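Local coordinates for anthrone oxidase-like protein (Streptomyces ambofaciens, PDB 5F9P), which cleaves a carbon-carbon bond as an oxygenase, probably of monooxygenase type, in the oxidative ring-B opening of atypical angucycline biosynthesis, at residues A[140-145]-A[158-163]; A[70-73]-A[77-80]; A[24-29]-A[87-92]. All coordinates share one frame; numbering follows the deposited sequence.

Interaction 1: residues A[140-145]-A[158-163]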
# COMPACT_ATOMS: atom_id res chain seq x y z
N ASP A 140 -6.40 -0.06 16.34
CA ASP A 140 -7.79 0.06 16.73
C ASP A 140 -8.38 1.38 16.26
O ASP A 140 -9.50 1.41 15.75
CB ASP A 140 -7.95 -0.06 18.24
CG ASP A 140 -9.39 -0.20 18.65
OD1 ASP A 140 -9.97 -1.29 18.40
OD2 ASP A 140 -9.96 0.77 19.19
N ALA A 141 -7.64 2.47 16.43
CA ALA A 141 -8.11 3.79 16.02
C ALA A 141 -8.35 3.88 14.52
O ALA A 141 -9.36 4.46 14.09
CB ALA A 141 -7.13 4.89 16.46
N LEU A 142 -7.42 3.35 13.73
CA LEU A 142 -7.49 3.46 12.27
C LEU A 142 -8.57 2.59 11.68
O LEU A 142 -9.22 2.97 10.71
CB LEU A 142 -6.14 3.09 11.62
CG LEU A 142 -5.02 4.11 11.72
CD1 LEU A 142 -3.70 3.48 11.33
CD2 LEU A 142 -5.34 5.32 10.84
N GLY A 143 -8.77 1.41 12.27
CA GLY A 143 -9.70 0.43 11.75
C GLY A 143 -11.09 0.66 12.30
O GLY A 143 -11.84 1.48 11.77
N PRO A 144 -11.45 -0.08 13.37
CA PRO A 144 -12.77 0.05 14.00
C PRO A 144 -13.07 1.50 14.37
O PRO A 144 -14.22 1.93 14.29
CB PRO A 144 -12.64 -0.79 15.28
CG PRO A 144 -11.55 -1.78 14.97
CD PRO A 144 -10.60 -1.09 14.03
N GLY A 145 -12.05 2.25 14.76
CA GLY A 145 -12.21 3.65 15.13
C GLY A 145 -12.78 4.53 14.02
O GLY A 145 -13.35 5.59 14.29
N HIS A 158 -11.37 0.85 2.95
CA HIS A 158 -10.21 1.12 3.81
C HIS A 158 -9.60 -0.18 4.29
O HIS A 158 -10.29 -1.05 4.84
CB HIS A 158 -10.60 1.96 5.04
CG HIS A 158 -9.42 2.46 5.83
ND1 HIS A 158 -9.46 2.65 7.20
CD2 HIS A 158 -8.17 2.81 5.44
CE1 HIS A 158 -8.28 3.10 7.61
NE2 HIS A 158 -7.49 3.21 6.56
N VAL A 159 -8.30 -0.31 4.06
CA VAL A 159 -7.51 -1.43 4.57
C VAL A 159 -6.52 -0.92 5.61
O VAL A 159 -5.81 0.07 5.36
CB VAL A 159 -6.72 -2.12 3.43
CG1 VAL A 159 -5.92 -3.29 3.98
CG2 VAL A 159 -7.66 -2.57 2.30
N VAL A 160 -6.46 -1.58 6.76
CA VAL A 160 -5.46 -1.22 7.77
C VAL A 160 -4.51 -2.38 7.92
O VAL A 160 -4.94 -3.50 8.17
CB VAL A 160 -6.11 -0.91 9.15
CG1 VAL A 160 -5.05 -0.58 10.20
CG2 VAL A 160 -7.13 0.23 9.03
N LEU A 161 -3.22 -2.12 7.75
CA LEU A 161 -2.22 -3.17 7.88
C LEU A 161 -1.34 -2.96 9.10
O LEU A 161 -0.96 -1.83 9.43
CB LEU A 161 -1.34 -3.22 6.63
CG LEU A 161 -2.04 -3.23 5.27
CD1 LEU A 161 -1.01 -3.16 4.14
CD2 LEU A 161 -2.84 -4.49 5.16
N LYS A 162 -1.01 -4.07 9.76
CA LYS A 162 -0.05 -4.08 10.86
C LYS A 162 1.32 -4.45 10.32
O LYS A 162 1.48 -5.51 9.73
CB LYS A 162 -0.46 -5.10 11.91
CG LYS A 162 0.53 -5.23 13.06
CD LYS A 162 0.17 -6.39 14.01
CE LYS A 162 1.15 -6.46 15.18
NZ LYS A 162 0.84 -7.57 16.13
N GLY A 163 2.30 -3.58 10.54
CA GLY A 163 3.64 -3.84 10.09
C GLY A 163 4.27 -4.96 10.90
O GLY A 163 4.25 -4.92 12.13
O HOH W 1 -11.65 1.92 8.89
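Leu142, Gly143 and Val160 carry the apolar part of this contact. Val160 points from the strand toward the end of the helix, and its two methyl groups share the work. CG2, placed beside the backbone N because CG1 stands anti to it (chi1 179°), reaches the backbone where the helix ends and comes within 3.7 Å of Gly143 CA. Both methyls also lie against the first side-chain carbon of Leu142, with CB 4.0 Å from Val160 CG2. The Leu142 branch beyond CB runs on to meet Val174 of the next strand and Val208 of helix 199-211. Gly143 is the first residue to leave helical backbone angles, and the chain turns there toward Pro144.

The polar part centres on the His158 imidazole. With CG anti to the backbone N (chi1 -170°), the ring extends toward the helix end and meets it edge-on. Leu142 O lies near the ring plane, 3.2 Å from His158 CE1, and the same oxygen accepts a hydrogen bond from the Gln146 side-chain amide. A water also sits at the ring edge, in plane, hydrogen-bonded to His158 ND1 at 2.9 Å. It donates a hydrogen bond to Gly143 O at 2.9 Å, so it bridges strand and turn. His158 NE2 bonds to Ser176 OG on strand 172-180, and the imidazole is thus gripped through both nitrogens, which should restrict its rotation.

A glycerol molecule, probably from the crystallisation liquor, lies about 4 Å from the His158 side chain, consistent with a pocket here. Helix 135-142 joins strands 122-130 and 155-167, which run parallel with strand 172-180 between them: the split beta-alpha-beta unit of the ferredoxin-like fold, as in antibiotic biosynthesis monooxygenases of the dimeric alpha/beta-barrel superfamily.

Interaction 2: residues A[70-73]-A[77-80]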
# COMPACT_ATOMS: atom_id res chain seq x y z
N GLU A 70 11.29 -14.77 1.06
CA GLU A 70 12.73 -14.78 1.31
C GLU A 70 13.48 -15.46 0.17
O GLU A 70 14.59 -15.06 -0.18
CB GLU A 70 13.04 -15.44 2.65
CG GLU A 70 12.62 -14.60 3.85
CD GLU A 70 13.26 -13.22 3.86
OE1 GLU A 70 14.30 -13.05 3.18
OE2 GLU A 70 12.72 -12.30 4.53
N LYS A 71 12.88 -16.50 -0.40
CA LYS A 71 13.45 -17.19 -1.55
C LYS A 71 13.62 -16.20 -2.69
O LYS A 71 14.63 -16.22 -3.39
CB LYS A 71 12.53 -18.34 -1.99
CG LYS A 71 13.23 -19.47 -2.74
CD LYS A 71 12.41 -20.76 -2.61
CE LYS A 71 12.24 -21.16 -1.14
NZ LYS A 71 11.10 -22.09 -0.89
N ARG A 72 12.65 -15.32 -2.88
CA ARG A 72 12.80 -14.28 -3.89
C ARG A 72 13.94 -13.32 -3.56
O ARG A 72 14.74 -12.95 -4.44
CB ARG A 72 11.50 -13.51 -4.07
CG ARG A 72 11.73 -12.16 -4.71
CD ARG A 72 10.43 -11.54 -5.11
NE ARG A 72 10.58 -10.15 -5.49
CZ ARG A 72 11.42 -9.71 -6.42
NH1 ARG A 72 12.21 -10.57 -7.05
NH2 ARG A 72 11.47 -8.42 -6.70
N TYR A 73 14.03 -12.91 -2.29
CA TYR A 73 15.07 -11.99 -1.86
C TYR A 73 16.45 -12.62 -2.05
O TYR A 73 17.45 -11.91 -2.19
CB TYR A 73 14.90 -11.63 -0.38
CG TYR A 73 13.81 -10.62 -0.08
CD1 TYR A 73 13.25 -9.83 -1.08
CD2 TYR A 73 13.35 -10.46 1.22
CE1 TYR A 73 12.25 -8.91 -0.78
CE2 TYR A 73 12.36 -9.55 1.53
CZ TYR A 73 11.81 -8.77 0.53
OH TYR A 73 10.82 -7.85 0.85
N GLU A 77 18.74 -12.14 -9.54
CA GLU A 77 18.23 -10.97 -10.25
C GLU A 77 17.91 -9.89 -9.24
O GLU A 77 18.31 -8.74 -9.40
CB GLU A 77 16.98 -11.27 -11.09
CG GLU A 77 16.44 -10.00 -11.76
CD GLU A 77 15.05 -10.15 -12.38
OE1 GLU A 77 14.44 -11.23 -12.20
OE2 GLU A 77 14.59 -9.18 -13.05
N PHE A 78 17.19 -10.27 -8.19
CA PHE A 78 16.80 -9.31 -7.16
C PHE A 78 18.01 -8.62 -6.55
O PHE A 78 18.05 -7.39 -6.43
CB PHE A 78 15.97 -9.98 -6.07
CG PHE A 78 15.53 -9.03 -4.98
CD1 PHE A 78 14.43 -8.19 -5.17
CD2 PHE A 78 16.22 -8.95 -3.78
CE1 PHE A 78 14.03 -7.32 -4.18
CE2 PHE A 78 15.82 -8.07 -2.79
CZ PHE A 78 14.73 -7.26 -2.99
N LYS A 79 18.99 -9.42 -6.16
CA LYS A 79 20.17 -8.88 -5.48
C LYS A 79 21.04 -7.99 -6.38
O LYS A 79 21.50 -6.94 -5.95
CB LYS A 79 21.01 -10.02 -4.90
CG LYS A 79 20.28 -10.85 -3.84
CD LYS A 79 21.23 -11.75 -3.03
CE LYS A 79 22.01 -12.72 -3.91
NZ LYS A 79 22.79 -13.70 -3.09
N HIS A 80 21.26 -8.43 -7.61
CA HIS A 80 22.29 -7.82 -8.45
C HIS A 80 21.74 -6.95 -9.57
O HIS A 80 22.46 -6.12 -10.13
CB HIS A 80 23.21 -8.89 -9.01
CG HIS A 80 23.80 -9.76 -7.95
ND1 HIS A 80 24.68 -9.28 -7.00
CD2 HIS A 80 23.60 -11.07 -7.65
CE1 HIS A 80 25.02 -10.25 -6.18
NE2 HIS A 80 24.37 -11.35 -6.55
O HOH W 2 15.23 -12.62 -7.52
O HOH W 3 13.64 -11.31 -9.82
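The Arg72 guanidinium carries the Phe78 ring on one face, with Phe78 CD1 3.2 Å above its plane and offset toward the rim. The two planes stand 76° apart, so it is the edge of the phenyl ring that points into the guanidinium face. Arg72 NH2 makes the nearest approach, 3.3 Å from Phe78 CD1. One face of the Phe78 ring is taken by Tyr73, whose CD1 lies toward the rim, 3.5 Å from Phe78 CZ. The tyrosine and phenylalanine side chains run side by side in the same direction, but their planes are inclined by 32° and the pair is oblique. Phe78 is thus held at an edge by a cationic group and over a face by an aromatic one.

Two consecutive helices, 66-74 and 76-88, separated by a short break, meet here within the connection between strands 56-63 and 92-105. Both Tyr73 and Phe78 reach Leu95 on the latter strand, which anchors the pair against the barrel; Tyr73 also makes a cation-pi contact with Arg167.

Phe78 has CG anti to its backbone N (chi1 -180°), which sends the ring back toward the preceding helix. Its CB then lies 3.6 Å from Arg72 O. Close to this carbonyl, a water donates to Arg72 O and accepts from Phe78 N, both at 3.1 Å, thereby linking the two helices across the break. A second water lies between Glu77 OE1, to which it donates, and Arg72 NH1, from which it accepts a weak bond; Arg72 NH1 and Glu77 OE1 themselves are 5.7 Å apart. At the periphery, the aliphatic part of Lys79 lies against the Tyr73 carbonyl, its CG 3.4 Å from Tyr73 O.

Interaction 3: residues A[24-29]-A[87-92]; sequences QGKLIE and GEITTS
Ile89 reaches toward Lys26 and Leu27 of helix 21-37. Its CB points at that helix and divides the contact between two branches. CG2 meets the aliphatic part of Lys26, 3.8 Å from Lys26 CE, which comes within range because the lysine chain bends at its second and third torsions. CG1 lies between the backbone N and the carbonyl carbon (chi1 54°) and heads for Leu27. The extended second torsion then carries the tip methyl CD1 onto the helix surface. There it lies 3.8 Å from both Lys26 CG and Leu27 N, and 3.9 Å from Leu27 CG. The Leu27 and Ile89 side chains run alongside one another, pointing opposite ways; Thr90 lies roughly perpendicular to the leucine and sets CG2 3.7 Å from Leu27 CD2. Thr90 OG1 is hydrogen-bonded back to Phe86 O of helix 76-88.

On the sheet side, Leu27 and Thr90 both touch Phe16 of strand 10-17, and Leu27 also meets Thr57 of strand 56-63. Helix 21-37 therefore packs over the sheet beside helix 76-88, whose exit leads through a classic beta bulge, Thr91 and Ser92 facing Thr17, into strand 92-105.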
# COMPACT_ATOMS: atom_id res chain seq x y z
N GLN A 24 10.09 8.39 -12.10
CA GLN A 24 8.86 7.68 -11.77
C GLN A 24 8.42 6.78 -12.92
O GLN A 24 8.05 5.63 -12.71
CB GLN A 24 7.72 8.62 -11.39
CG GLN A 24 6.43 7.86 -11.09
CD GLN A 24 5.36 8.74 -10.49
OE1 GLN A 24 5.64 9.58 -9.64
NE2 GLN A 24 4.11 8.55 -10.93
N GLY A 25 8.45 7.30 -14.14
CA GLY A 25 8.08 6.49 -15.29
C GLY A 25 8.98 5.28 -15.42
O GLY A 25 8.53 4.16 -15.77
N LYS A 26 10.26 5.49 -15.15
CA LYS A 26 11.25 4.41 -15.22
C LYS A 26 11.01 3.37 -14.13
O LYS A 26 11.11 2.18 -14.38
CB LYS A 26 12.67 4.98 -15.12
CG LYS A 26 13.76 3.91 -15.29
CD LYS A 26 14.90 4.41 -16.17
CE LYS A 26 15.40 5.78 -15.69
NZ LYS A 26 16.62 6.25 -16.42
N LEU A 27 10.70 3.84 -12.92
CA LEU A 27 10.30 2.94 -11.84
C LEU A 27 9.12 2.07 -12.25
O LEU A 27 9.13 0.86 -12.04
CB LEU A 27 9.89 3.75 -10.61
CG LEU A 27 10.95 4.00 -9.54
CD1 LEU A 27 10.42 5.02 -8.54
CD2 LEU A 27 11.30 2.68 -8.84
N ILE A 28 8.09 2.69 -12.82
CA ILE A 28 6.90 1.97 -13.22
C ILE A 28 7.26 0.87 -14.22
O ILE A 28 6.79 -0.25 -14.11
CB ILE A 28 5.85 2.90 -13.85
CG1 ILE A 28 5.23 3.78 -12.76
CG2 ILE A 28 4.76 2.09 -14.53
CD1 ILE A 28 4.49 3.00 -11.72
N GLU A 29 8.09 1.21 -15.19
CA GLU A 29 8.48 0.27 -16.22
C GLU A 29 9.30 -0.90 -15.67
O GLU A 29 9.07 -2.04 -16.06
CB GLU A 29 9.26 0.98 -17.33
CG GLU A 29 9.96 0.04 -18.28
CD GLU A 29 10.75 0.79 -19.35
OE1 GLU A 29 11.11 1.97 -19.12
OE2 GLU A 29 11.01 0.18 -20.41
N GLY A 87 17.85 1.37 -6.85
CA GLY A 87 18.65 2.28 -6.04
C GLY A 87 18.99 3.55 -6.80
O GLY A 87 18.96 4.64 -6.24
N GLU A 88 19.29 3.40 -8.09
CA GLU A 88 19.75 4.51 -8.91
C GLU A 88 18.64 5.50 -9.30
O GLU A 88 18.92 6.64 -9.66
CB GLU A 88 20.45 3.98 -10.16
CG GLU A 88 21.62 3.08 -9.82
CD GLU A 88 22.19 2.36 -11.02
OE1 GLU A 88 21.64 2.51 -12.14
OE2 GLU A 88 23.19 1.63 -10.82
N ILE A 89 17.38 5.08 -9.23
CA ILE A 89 16.30 5.98 -9.62
C ILE A 89 15.34 6.35 -8.48
O ILE A 89 14.24 6.85 -8.73
CB ILE A 89 15.50 5.41 -10.79
CG1 ILE A 89 15.02 3.99 -10.47
CG2 ILE A 89 16.36 5.41 -12.04
CD1 ILE A 89 14.20 3.38 -11.58
N THR A 90 15.76 6.09 -7.25
CA THR A 90 14.93 6.38 -6.08
C THR A 90 15.69 7.20 -5.05
O THR A 90 16.92 7.21 -5.01
CB THR A 90 14.44 5.08 -5.39
OG1 THR A 90 15.56 4.28 -5.01
CG2 THR A 90 13.54 4.28 -6.31
N THR A 91 14.94 7.91 -4.21
CA THR A 91 15.52 8.61 -3.09
C THR A 91 15.37 7.76 -1.84
O THR A 91 16.09 7.94 -0.86
CB THR A 91 14.85 9.97 -2.89
OG1 THR A 91 13.43 9.80 -2.93
CG2 THR A 91 15.28 10.95 -4.01
N SER A 92 14.42 6.83 -1.87
CA SER A 92 14.29 5.84 -0.80
C SER A 92 13.54 4.58 -1.26
O SER A 92 12.77 4.60 -2.23
CB SER A 92 13.58 6.43 0.42
OG SER A 92 12.18 6.59 0.18

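In the fold
The three contacts lie around one eight-stranded barrel, two among the helices packed on it and one between a helix and a barrel strand. Interactions 2 and 3 share helix 76-88, one at its start and the other at its exit; their centres are 18 Å apart and their nearest atoms about 8 Å. In sequence, interaction 2 falls wholly between the two segments of interaction 3. Interaction 1 lies across the centre of the chain from both, its centre 30 Å from interaction 2's and 29 Å from interaction 3's. Strand 92-105 connects them, since it follows helix 76-88 and pairs with strand 155-167. Of the three, interaction 1 adjoins the glycerol-marked site, a possible pocket.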